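Local coordinates for uncharacterized protein (Staphylococcus aureus subsp. aureus Mu50, PDB 4EBG), which is of unknown function but is a secreted protein of the DUF4467 family, with a cystatin-like fold, at residues 9-13 and 47-51; 62-66 and 76-81. One frame throughout, in Å; residues are numbered along the deposited sequence.

Contact 1. Residues 9-13 and 47-51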
loop_
_atom_site.group_PDB
_atom_site.type_symbol
_atom_site.label_atom_id
_atom_site.label_comp_id
_atom_site.label_asym_id
_atom_site.label_seq_id
_atom_site.Cartn_x
_atom_site.Cartn_y
_atom_site.Cartn_z
ATOM N N VAL B 9 16.519 -0.142 4.000
ATOM C CA VAL B 9 15.472 0.861 3.760
ATOM C C VAL B 9 14.829 0.659 2.394
ATOM O O VAL B 9 13.591 0.596 2.286
ATOM C CB VAL B 9 16.017 2.311 3.961
ATOM C CG1 VAL B 9 15.010 3.322 3.459
ATOM C CG2 VAL B 9 16.323 2.551 5.454
ATOM N N TYR B 10 15.636 0.550 1.334
ATOM C CA TYR B 10 15.065 0.395 0.008
ATOM C C TYR B 10 14.360 -0.965 -0.118
ATOM O O TYR B 10 13.323 -1.023 -0.788
ATOM C CB TYR B 10 16.114 0.613 -1.104
ATOM C CG TYR B 10 16.331 2.097 -1.364
ATOM C CD1 TYR B 10 15.525 2.783 -2.209
ATOM C CD2 TYR B 10 17.291 2.818 -0.673
ATOM C CE1 TYR B 10 15.665 4.145 -2.391
ATOM C CE2 TYR B 10 17.438 4.179 -0.847
ATOM C CZ TYR B 10 16.623 4.840 -1.690
ATOM O OH TYR B 10 16.704 6.186 -1.868
ATOM N N LYS B 11 14.862 -1.991 0.544
ATOM C CA LYS B 11 14.152 -3.277 0.486
ATOM C C LYS B 11 12.772 -3.134 1.101
ATOM O O LYS B 11 11.764 -3.619 0.566
ATOM C CB LYS B 11 14.973 -4.332 1.199
ATOM C CG LYS B 11 14.249 -5.674 1.270
ATOM C CD LYS B 11 15.178 -6.794 1.797
ATOM C CE LYS B 11 14.442 -8.092 2.012
ATOM N NZ LYS B 11 13.625 -8.087 3.245
ATOM N N GLU B 12 12.701 -2.487 2.270
ATOM C CA GLU B 12 11.449 -2.333 2.971
ATOM C C GLU B 12 10.501 -1.458 2.128
ATOM O O GLU B 12 9.325 -1.761 2.037
ATOM C CB GLU B 12 11.688 -1.734 4.357
ATOM C CG GLU B 12 10.451 -1.586 5.166
ATOM C CD GLU B 12 9.816 -2.885 5.587
ATOM O OE1 GLU B 12 10.477 -3.945 5.534
ATOM O OE2 GLU B 12 8.636 -2.814 6.011
ATOM N N GLN B 13 11.006 -0.369 1.557
ATOM C CA GLN B 13 10.176 0.477 0.763
ATOM C C GLN B 13 9.579 -0.308 -0.391
ATOM O O GLN B 13 8.382 -0.177 -0.719
ATOM C CB GLN B 13 10.960 1.667 0.203
ATOM C CG GLN B 13 10.050 2.678 -0.557
ATOM C CD GLN B 13 9.181 3.483 0.331
ATOM O OE1 GLN B 13 9.686 4.070 1.260
ATOM N NE2 GLN B 13 7.885 3.574 0.046
ATOM N N ILE B 47 17.141 7.566 8.424
ATOM C CA ILE B 47 17.422 7.644 7.015
ATOM C C ILE B 47 16.180 8.158 6.312
ATOM O O ILE B 47 15.101 7.643 6.515
ATOM C CB ILE B 47 17.868 6.252 6.472
ATOM C CG1 ILE B 47 19.103 5.766 7.242
ATOM C CG2 ILE B 47 18.117 6.306 4.971
ATOM C CD1 ILE B 47 19.633 4.376 6.757
ATOM N N VAL B 48 16.328 9.208 5.498
ATOM C CA VAL B 48 15.247 9.830 4.761
ATOM C C VAL B 48 15.497 9.584 3.307
ATOM O O VAL B 48 16.582 9.888 2.791
ATOM C CB VAL B 48 15.131 11.336 5.079
ATOM C CG1 VAL B 48 13.981 11.905 4.246
ATOM C CG2 VAL B 48 14.899 11.618 6.540
ATOM N N ILE B 49 14.482 9.052 2.608
ATOM C CA ILE B 49 14.544 8.820 1.201
ATOM C C ILE B 49 13.472 9.605 0.487
ATOM O O ILE B 49 12.394 9.802 1.011
ATOM C CB ILE B 49 14.506 7.318 0.813
ATOM C CG1 ILE B 49 13.172 6.692 1.181
ATOM C CG2 ILE B 49 15.718 6.607 1.446
ATOM C CD1 ILE B 49 13.058 5.212 0.708
ATOM N N GLY B 50 13.778 10.013 -0.731
ATOM C CA GLY B 50 12.855 10.653 -1.633
ATOM C C GLY B 50 12.802 9.804 -2.896
ATOM O O GLY B 50 13.811 9.586 -3.542
ATOM N N ILE B 51 11.591 9.383 -3.283
ATOM C CA ILE B 51 11.448 8.397 -4.312
ATOM C C ILE B 51 10.314 8.760 -5.259
ATOM O O ILE B 51 9.397 9.505 -4.912
ATOM C CB ILE B 51 11.169 6.988 -3.696
ATOM C CG1 ILE B 51 9.803 6.901 -3.029
ATOM C CG2 ILE B 51 12.279 6.549 -2.778
ATOM C CD1 ILE B 51 9.314 5.548 -2.690
#

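Contact 2. Residues 62-66 and 76-81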
loop_
_atom_site.group_PDB
_atom_site.type_symbol
_atom_site.label_atom_id
_atom_site.label_comp_id
_atom_site.label_asym_id
_atom_site.label_seq_id
_atom_site.Cartn_x
_atom_site.Cartn_y
_atom_site.Cartn_z
ATOM N N TYR B 62 8.804 11.790 0.013
ATOM C CA TYR B 62 9.810 11.529 1.028
ATOM C C TYR B 62 9.235 10.701 2.173
ATOM O O TYR B 62 8.063 10.875 2.572
ATOM C CB TYR B 62 10.394 12.856 1.520
ATOM C CG TYR B 62 11.349 13.460 0.488
ATOM C CD1 TYR B 62 10.887 14.217 -0.559
ATOM C CD2 TYR B 62 12.719 13.259 0.598
ATOM C CE1 TYR B 62 11.772 14.753 -1.503
ATOM C CE2 TYR B 62 13.592 13.787 -0.296
ATOM C CZ TYR B 62 13.109 14.535 -1.368
ATOM O OH TYR B 62 14.019 15.019 -2.308
ATOM N N PHE B 63 10.078 9.867 2.751
ATOM C CA PHE B 63 9.760 8.984 3.852
ATOM C C PHE B 63 10.938 8.897 4.800
ATOM O O PHE B 63 12.093 8.844 4.349
ATOM C CB PHE B 63 9.470 7.571 3.355
ATOM C CG PHE B 63 8.313 7.505 2.412
ATOM C CD1 PHE B 63 6.985 7.536 2.883
ATOM C CD2 PHE B 63 8.532 7.443 1.057
ATOM C CE1 PHE B 63 5.933 7.508 2.009
ATOM C CE2 PHE B 63 7.480 7.436 0.199
ATOM C CZ PHE B 63 6.179 7.407 0.666
ATOM N N ALA B 64 10.659 8.978 6.097
ATOM C CA ALA B 64 11.663 8.810 7.107
ATOM C C ALA B 64 11.621 7.410 7.700
ATOM O O ALA B 64 10.541 6.916 8.057
ATOM C CB ALA B 64 11.492 9.849 8.231
ATOM N N TYR B 65 12.785 6.786 7.832
ATOM C CA TYR B 65 12.938 5.492 8.452
ATOM C C TYR B 65 13.827 5.636 9.667
ATOM O O TYR B 65 14.793 6.435 9.678
ATOM C CB TYR B 65 13.602 4.485 7.473
ATOM C CG TYR B 65 12.706 4.015 6.373
ATOM C CD1 TYR B 65 12.389 4.815 5.314
ATOM C CD2 TYR B 65 12.175 2.756 6.399
ATOM C CE1 TYR B 65 11.545 4.380 4.319
ATOM C CE2 TYR B 65 11.340 2.299 5.386
ATOM C CZ TYR B 65 11.036 3.099 4.368
ATOM O OH TYR B 65 10.194 2.604 3.389
ATOM N N GLU B 66 13.563 4.774 10.631
ATOM C CA GLU B 66 14.508 4.591 11.739
ATOM C C GLU B 66 15.122 3.220 11.611
ATOM O O GLU B 66 14.461 2.265 11.164
ATOM C CB GLU B 66 13.781 4.678 13.067
ATOM C CG GLU B 66 13.274 6.042 13.344
ATOM C CD GLU B 66 12.716 6.166 14.717
ATOM O OE1 GLU B 66 13.509 6.351 15.670
ATOM O OE2 GLU B 66 11.485 6.054 14.818
ATOM N N ARG B 76 6.030 7.340 9.972
ATOM C CA ARG B 76 5.253 8.416 9.402
ATOM C C ARG B 76 4.954 9.530 10.416
ATOM O O ARG B 76 4.446 10.546 9.998
ATOM C CB ARG B 76 3.961 7.882 8.759
ATOM C CG ARG B 76 4.190 6.971 7.517
ATOM C CD ARG B 76 5.064 7.570 6.458
ATOM N NE ARG B 76 4.584 8.865 5.989
ATOM C CZ ARG B 76 3.599 9.080 5.127
ATOM N NH1 ARG B 76 2.960 8.088 4.546
ATOM N NH2 ARG B 76 3.266 10.319 4.802
ATOM N N GLU B 77 5.324 9.338 11.688
ATOM C CA GLU B 77 5.278 10.422 12.663
ATOM C C GLU B 77 6.400 11.413 12.478
ATOM O O GLU B 77 6.347 12.513 13.007
ATOM C CB GLU B 77 5.330 9.887 14.125
ATOM C CG GLU B 77 4.215 8.923 14.534
ATOM C CD GLU B 77 3.060 9.613 15.231
ATOM O OE1 GLU B 77 2.520 10.579 14.645
ATOM O OE2 GLU B 77 2.683 9.187 16.356
ATOM N N ILE B 78 7.451 11.045 11.764
ATOM C CA ILE B 78 8.521 11.970 11.458
ATOM C C ILE B 78 8.200 12.685 10.153
ATOM O O ILE B 78 8.000 12.050 9.110
ATOM C CB ILE B 78 9.852 11.251 11.324
ATOM C CG1 ILE B 78 10.226 10.531 12.610
ATOM C CG2 ILE B 78 10.915 12.210 10.844
ATOM C CD1 ILE B 78 11.449 9.630 12.499
ATOM N N ASP B 79 8.187 13.998 10.180
ATOM C CA ASP B 79 7.991 14.800 8.956
ATOM C C ASP B 79 9.347 14.858 8.214
ATOM O O ASP B 79 10.295 15.427 8.717
ATOM C CB ASP B 79 7.584 16.221 9.349
ATOM C CG ASP B 79 7.479 17.144 8.163
ATOM O OD1 ASP B 79 8.079 16.877 7.076
ATOM O OD2 ASP B 79 6.845 18.192 8.321
ATOM N N PRO B 80 9.494 14.149 7.097
ATOM C CA PRO B 80 10.839 14.010 6.523
ATOM C C PRO B 80 11.411 15.319 5.977
ATOM O O PRO B 80 12.647 15.485 5.999
ATOM C CB PRO B 80 10.659 12.963 5.428
ATOM C CG PRO B 80 9.294 13.012 5.119
ATOM C CD PRO B 80 8.490 13.401 6.338
ATOM N N ILE B 81 10.549 16.196 5.469
ATOM C CA ILE B 81 10.981 17.479 4.903
ATOM C C ILE B 81 11.568 18.321 6.025
ATOM O O ILE B 81 12.644 18.934 5.899
ATOM C CB ILE B 81 9.788 18.199 4.240
ATOM C CG1 ILE B 81 9.212 17.342 3.111
ATOM C CG2 ILE B 81 10.208 19.541 3.731
ATOM C CD1 ILE B 81 10.224 16.673 2.242
HETATM O O HOH W 1 6.455 11.258 4.764
HETATM O O HOH W 2 8.036 9.374 7.114
#

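Contact 1. Residues 9-13 and 47-51
V9, Y10 and Q13 of helix 3-23 pack on I47, I49 and I51 of strand 46-52. As in the cystatin-like fold, a long helix packs on an antiparallel sheet, crossing this strand at -51° with the short axes 10.6 Å apart.

Most of the contact is aliphatic. V9 straddles two isoleucines with its two methyls. V9 CG2 lies 4.0 Å from I47 CD1, and V9 CG1 lies 3.9 Å from I49 CD1. I49 is the central side chain and meets all three helix residues. Its CG1 sits between the backbone N and the carbonyl carbon (chi1 65°), which sends CD1 in among V9, Y10 and Q13.

The aromatic contact is made by Y10. I49 CD1 stands over one face of the ring, toward the rim. I49 CG2 touches the phenol end, 3.7 Å from Y10 CZ. I51 CG2 approaches the same ring obliquely, 4.2 Å from Y10 CE1.

Q13 brings a polar group into this layer. Its chain bends at chi2 (73°). I51 CD1 packs against the bend, 3.7 Å from Q13 CG, and I49 CD1 lies 3.6 Å from Q13 OE1. The amide is hydrogen-bonded to Y65 and N17, and the Y10 hydroxyl to T38.

No hydrogen bond joins the two segments. Helix and sheet are held here by buried apolar packing, while the buried polar ends find partners on the same helix and on neighbouring strands.

Contact 2. Residues 62-66 and 76-81
Strand 62-66 is flanked by the 76-81 segment, a loop that turns into helix 80-86 at P80. The backbones come nearest at A64 and P80, whose CA atoms are 5.3 Å apart. No direct hydrogen bond links them. Water 2 accepts from A64 N, and water 1 donates to Y62 O at 2.7 Å. Water 1 also takes a weak bond from R76 NE. D79 is the N-cap: its OD1 accepts a weak bond from I81 N and also bonds to K82 N.

P80 packs on the strand backbone, with P80 CG 3.8 Å from Y62 CB and 3.5 Å from Y62 O. I81 CD1 reaches the Y62 ring obliquely, 3.8 Å from Y62 CD1. I78 CG2 meets A64 CB at 3.6 Å, and I78 CD1 ends near E66 CG. R76 bends at chi2 and chi3, folding its guanidinium back to F63. The two planes are 88° apart: NH1 lies at the ring edge, 4.0 Å from F63 CE1, which sits over one guanidinium face. R76 NH1 donates a hydrogen bond to K22 O of the second subunit.

P80 also touches V48 of strand 46-52, so the N-capped start of helix 80-86 packs on strands 60-68 and 46-52.

Overall arrangement
Both contacts use the same antiparallel sheet, through the neighbouring strands 46-52 and 60-68. Contact 1 is core: its centre lies about 2 Å from the centre of the chain, and all its touching residues are buried. Contact 2 is partly buried and lies about 8 Å from that centre. The long helix 3-23 covers the sheet in contact 1, whereas a loop and the start of helix 80-86 pack on the opposite face in contact 2. Backbone bonds pair I47 with Y65 and I49 with F63. Contact 1 is aliphatic and aromatic packing with one buried amide, Q13, which packs on the second subunit. Contact 2 adds a weakly bridging water, a proline and an arginine hydrogen-bonded to that subunit.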